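Local coordinates for protein cyclodipeptide synthase, BtCDPS (Bacillus thermoamylovorans, PDB 6ZTU) that probably transfers aminoacyl groups, as a member of the cyclodipeptide synthase family, whose enzymes build cyclic dipeptides from aminoacyl-tRNAs, at residues I33-S38 with L62-E67. Numbering follows the deposited sequence.
Sequences ISPFNS and LLAGDE. With 0RE ((2S)-hexane-1,2-diol), chain B.
Leu62 accepts the direct backbone bond of this contact. Its O takes the N-H of Ile33 at 3.0 Å, almost in line with the C=O bond (175°). The bond carries on the pairing of parallel strands 28-32 and 58-63, where Leu62 also bonds to Leu31. The Leu62 side chain packs on the hexanediol rather than on Ile33. With CG anti to the backbone N (chi1 -175°), Leu62 CG comes within 4.0 Å of C08 of the hexanediol.

Leu63 turns to the other side of the sheet. Its CD2 rests on CB of Ile33 at 3.7 Å, with CG1 of Ile33 also in touch. The two side chains run alongside each other, pointing the same way. His93 of helix 79-103 packs on both. Leu63 C lies 3.4 Å from 0RE C08, the hexanediol methyl, so backbone also lines the pocket.

At Ala64 the two chains have moved apart. Ala64 N is 4.2 Å from Ile33 O, and a water to one side bridges them. It donates to Ile33 O at 2.8 Å and accepts from Ala64 N. Further on, CB of Ala64 meets CG of Pro35 at 3.5 Å, with CD next to it. Tyr176 of helix 167-191 touches both residues.

Past Ala64 the segments diverge. Asp66 N hydrogen-bonds to Ser114 OG, while Pro35 O hydrogen-bonds to Arg154.

The hexanediol lies at the C-terminal edge of the parallel strands, the usual ligand side of Rossmann-like folds such as those of the HUP clan. C08 sits among Leu62, Leu63, Ala64 and Ile33 O, while Glu180 OE1 is hydrogen-bonded to the diol. Leu62 O, Ile33 O and Ala64 N already have hydrogen-bond partners, two through the water, which is consistent with an apolar tip being accepted here.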
ATOM      1  N   ILE A  33      -4.773  -0.485   1.905  1.00 23.22           N
ATOM      2  CA  ILE A  33      -6.015  -1.038   1.368  1.00 24.26           C
ATOM      3  C   ILE A  33      -5.947  -0.898  -0.144  1.00 26.94           C
ATOM      4  O   ILE A  33      -5.944   0.220  -0.670  1.00 26.06           O
ATOM      5  CB  ILE A  33      -7.255  -0.329   1.929  1.00 26.55           C
ATOM      6  CG1 ILE A  33      -7.204  -0.246   3.457  1.00 28.32           C
ATOM      7  CG2 ILE A  33      -8.530  -1.021   1.438  1.00 27.57           C
ATOM      8  CD1 ILE A  33      -7.051  -1.586   4.151  1.00 29.19           C
ATOM      9  N   SER A  34      -5.877  -2.019  -0.834  1.00 26.24           N
ATOM     10  CA  SER A  34      -5.647  -2.032  -2.273  1.00 31.31           C
ATOM     11  C   SER A  34      -6.975  -1.913  -3.016  1.00 30.82           C
ATOM     12  O   SER A  34      -7.930  -2.612  -2.669  1.00 31.60           O
ATOM     13  CB  SER A  34      -4.924  -3.321  -2.680  1.00 29.46           C
ATOM     14  OG  SER A  34      -4.359  -3.187  -3.965  1.00 42.80           O
ATOM     15  N   PRO A  35      -7.074  -1.047  -4.027  1.00 28.94           N
ATOM     16  CA  PRO A  35      -8.339  -0.892  -4.751  1.00 27.87           C
ATOM     17  C   PRO A  35      -8.570  -2.007  -5.762  1.00 28.59           C
ATOM     18  O   PRO A  35      -7.635  -2.553  -6.349  1.00 32.64           O
ATOM     19  CB  PRO A  35      -8.168   0.460  -5.457  1.00 33.19           C
ATOM     20  CG  PRO A  35      -6.696   0.528  -5.735  1.00 33.97           C
ATOM     21  CD  PRO A  35      -6.045  -0.113  -4.515  1.00 29.88           C
ATOM     22  N   PHE A  36      -9.853  -2.327  -5.964  1.00 31.19           N
ATOM     23  CA  PHE A  36     -10.276  -3.343  -6.936  1.00 31.95           C
ATOM     24  C   PHE A  36      -9.667  -4.700  -6.604  1.00 34.67           C
ATOM     25  O   PHE A  36      -9.223  -5.448  -7.478  1.00 39.00           O
ATOM     26  CB  PHE A  36      -9.944  -2.906  -8.361  1.00 32.04           C
ATOM     27  CG  PHE A  36     -10.225  -1.457  -8.605  1.00 33.94           C
ATOM     28  CD1 PHE A  36     -11.505  -0.957  -8.435  1.00 39.66           C
ATOM     29  CD2 PHE A  36      -9.213  -0.584  -8.964  1.00 33.43           C
ATOM     30  CE1 PHE A  36     -11.774   0.381  -8.638  1.00 40.10           C
ATOM     31  CE2 PHE A  36      -9.480   0.762  -9.174  1.00 35.13           C
ATOM     32  CZ  PHE A  36     -10.762   1.241  -9.005  1.00 37.70           C
ATOM     33  N   ASN A  37      -9.656  -5.014  -5.315  1.00 33.24           N
ATOM     34  CA  ASN A  37      -9.096  -6.251  -4.794  1.00 35.22           C
ATOM     35  C   ASN A  37     -10.139  -6.857  -3.870  1.00 37.48           C
ATOM     36  O   ASN A  37     -10.473  -6.262  -2.844  1.00 35.25           O
ATOM     37  CB  ASN A  37      -7.779  -5.977  -4.054  1.00 30.88           C
ATOM     38  CG  ASN A  37      -7.124  -7.239  -3.531  1.00 35.47           C
ATOM     39  OD1 ASN A  37      -7.796  -8.197  -3.162  1.00 38.20           O
ATOM     40  ND2 ASN A  37      -5.801  -7.243  -3.495  1.00 36.81           N
ATOM     41  N   SER A  38     -10.639  -8.044  -4.227  1.00 40.39           N
ATOM     42  CA  SER A  38     -11.760  -8.634  -3.497  1.00 42.01           C
ATOM     43  C   SER A  38     -11.421  -8.954  -2.047  1.00 37.57           C
ATOM     44  O   SER A  38     -12.337  -9.113  -1.234  1.00 43.96           O
ATOM     45  CB  SER A  38     -12.238  -9.907  -4.200  1.00 39.95           C
ATOM     46  OG  SER A  38     -11.138 -10.654  -4.695  1.00 46.15           O
ATOM     47  N   LEU A  62      -4.293   3.709   4.766  1.00 20.92           N
ATOM     48  CA  LEU A  62      -3.891   4.304   3.494  1.00 20.06           C
ATOM     49  C   LEU A  62      -4.744   3.729   2.371  1.00 22.44           C
ATOM     50  O   LEU A  62      -4.755   2.510   2.161  1.00 23.40           O
ATOM     51  CB  LEU A  62      -2.414   4.031   3.198  1.00 21.37           C
ATOM     52  CG  LEU A  62      -1.877   4.724   1.937  1.00 22.59           C
ATOM     53  CD1 LEU A  62      -1.784   6.253   2.131  1.00 25.24           C
ATOM     54  CD2 LEU A  62      -0.519   4.124   1.548  1.00 23.39           C
ATOM     55  N   LEU A  63      -5.422   4.606   1.639  1.00 21.83           N
ATOM     56  CA  LEU A  63      -6.233   4.257   0.480  1.00 23.04           C
ATOM     57  C   LEU A  63      -5.568   4.754  -0.796  1.00 21.86           C
ATOM     58  O   LEU A  63      -4.679   5.603  -0.775  1.00 22.42           O
ATOM     59  CB  LEU A  63      -7.631   4.873   0.594  1.00 25.25           C
ATOM     60  CG  LEU A  63      -8.386   4.634   1.895  1.00 22.74           C
ATOM     61  CD1 LEU A  63      -9.780   5.269   1.800  1.00 25.75           C
ATOM     62  CD2 LEU A  63      -8.488   3.151   2.193  1.00 26.25           C
ATOM     63  N   ALA A  64      -6.044   4.245  -1.931  1.00 24.17           N
ATOM     64  CA  ALA A  64      -5.453   4.622  -3.209  1.00 22.51           C
ATOM     65  C   ALA A  64      -5.817   6.051  -3.596  1.00 25.55           C
ATOM     66  O   ALA A  64      -6.946   6.505  -3.380  1.00 28.93           O
ATOM     67  CB  ALA A  64      -5.906   3.657  -4.305  1.00 26.62           C
ATOM     68  N   GLY A  65      -4.847   6.746  -4.184  1.00 23.70           N
ATOM     69  CA  GLY A  65      -5.020   8.089  -4.692  1.00 25.11           C
ATOM     70  C   GLY A  65      -5.422   8.093  -6.157  1.00 26.94           C
ATOM     71  O   GLY A  65      -5.895   7.092  -6.699  1.00 27.23           O
ATOM     72  N   ASP A  66      -5.188   9.243  -6.806  1.00 27.74           N
ATOM     73  CA  ASP A  66      -5.740   9.504  -8.137  1.00 29.95           C
ATOM     74  C   ASP A  66      -5.301   8.460  -9.151  1.00 32.46           C
ATOM     75  O   ASP A  66      -6.069   8.091 -10.048  1.00 29.18           O
ATOM     76  CB  ASP A  66      -5.314  10.884  -8.626  1.00 27.90           C
ATOM     77  CG  ASP A  66      -5.723  11.994  -7.679  1.00 37.73           C
ATOM     78  OD1 ASP A  66      -6.741  11.834  -6.978  1.00 38.33           O
ATOM     79  OD2 ASP A  66      -5.032  13.031  -7.658  1.00 38.33           O
ATOM     80  N   GLU A  67      -4.058   7.993  -9.048  1.00 25.05           N
ATOM     81  CA  GLU A  67      -3.539   7.086 -10.063  1.00 25.61           C
ATOM     82  C   GLU A  67      -4.201   5.723 -10.039  1.00 28.06           C
ATOM     83  O   GLU A  67      -3.851   4.878 -10.872  1.00 28.87           O
ATOM     84  CB  GLU A  67      -2.023   6.924  -9.894  1.00 26.62           C
ATOM     85  CG  GLU A  67      -1.198   8.081 -10.438  1.00 26.59           C
ATOM     86  CD  GLU A  67      -1.120   9.267  -9.480  1.00 31.85           C
ATOM     87  OE1 GLU A  67      -1.617   9.167  -8.336  1.00 29.91           O
ATOM     88  OE2 GLU A  67      -0.563  10.310  -9.876  1.00 34.87           O
TER
HETATM   89  O01 0RE B 301       0.039  -1.727  -2.579  1.00 43.67           O
HETATM   90  C02 0RE B 301      -0.759  -2.358  -1.629  1.00 43.91           C
HETATM   91  C03 0RE B 301      -0.711  -1.549  -0.337  1.00 36.16           C
HETATM   92  O04 0RE B 301       0.477  -1.834   0.350  1.00 39.28           O
HETATM   93  C05 0RE B 301      -0.790  -0.068  -0.686  1.00 38.04           C
HETATM   94  C06 0RE B 301      -2.105   0.227  -1.407  1.00 36.67           C
HETATM   95  C07 0RE B 301      -2.081   1.680  -1.867  1.00 37.19           C
HETATM   96  C08 0RE B 301      -3.141   2.407  -1.059  1.00 31.68           C
HETATM   97  O   HOH W   1      -7.950   1.968  -1.669  1.00 26.90           O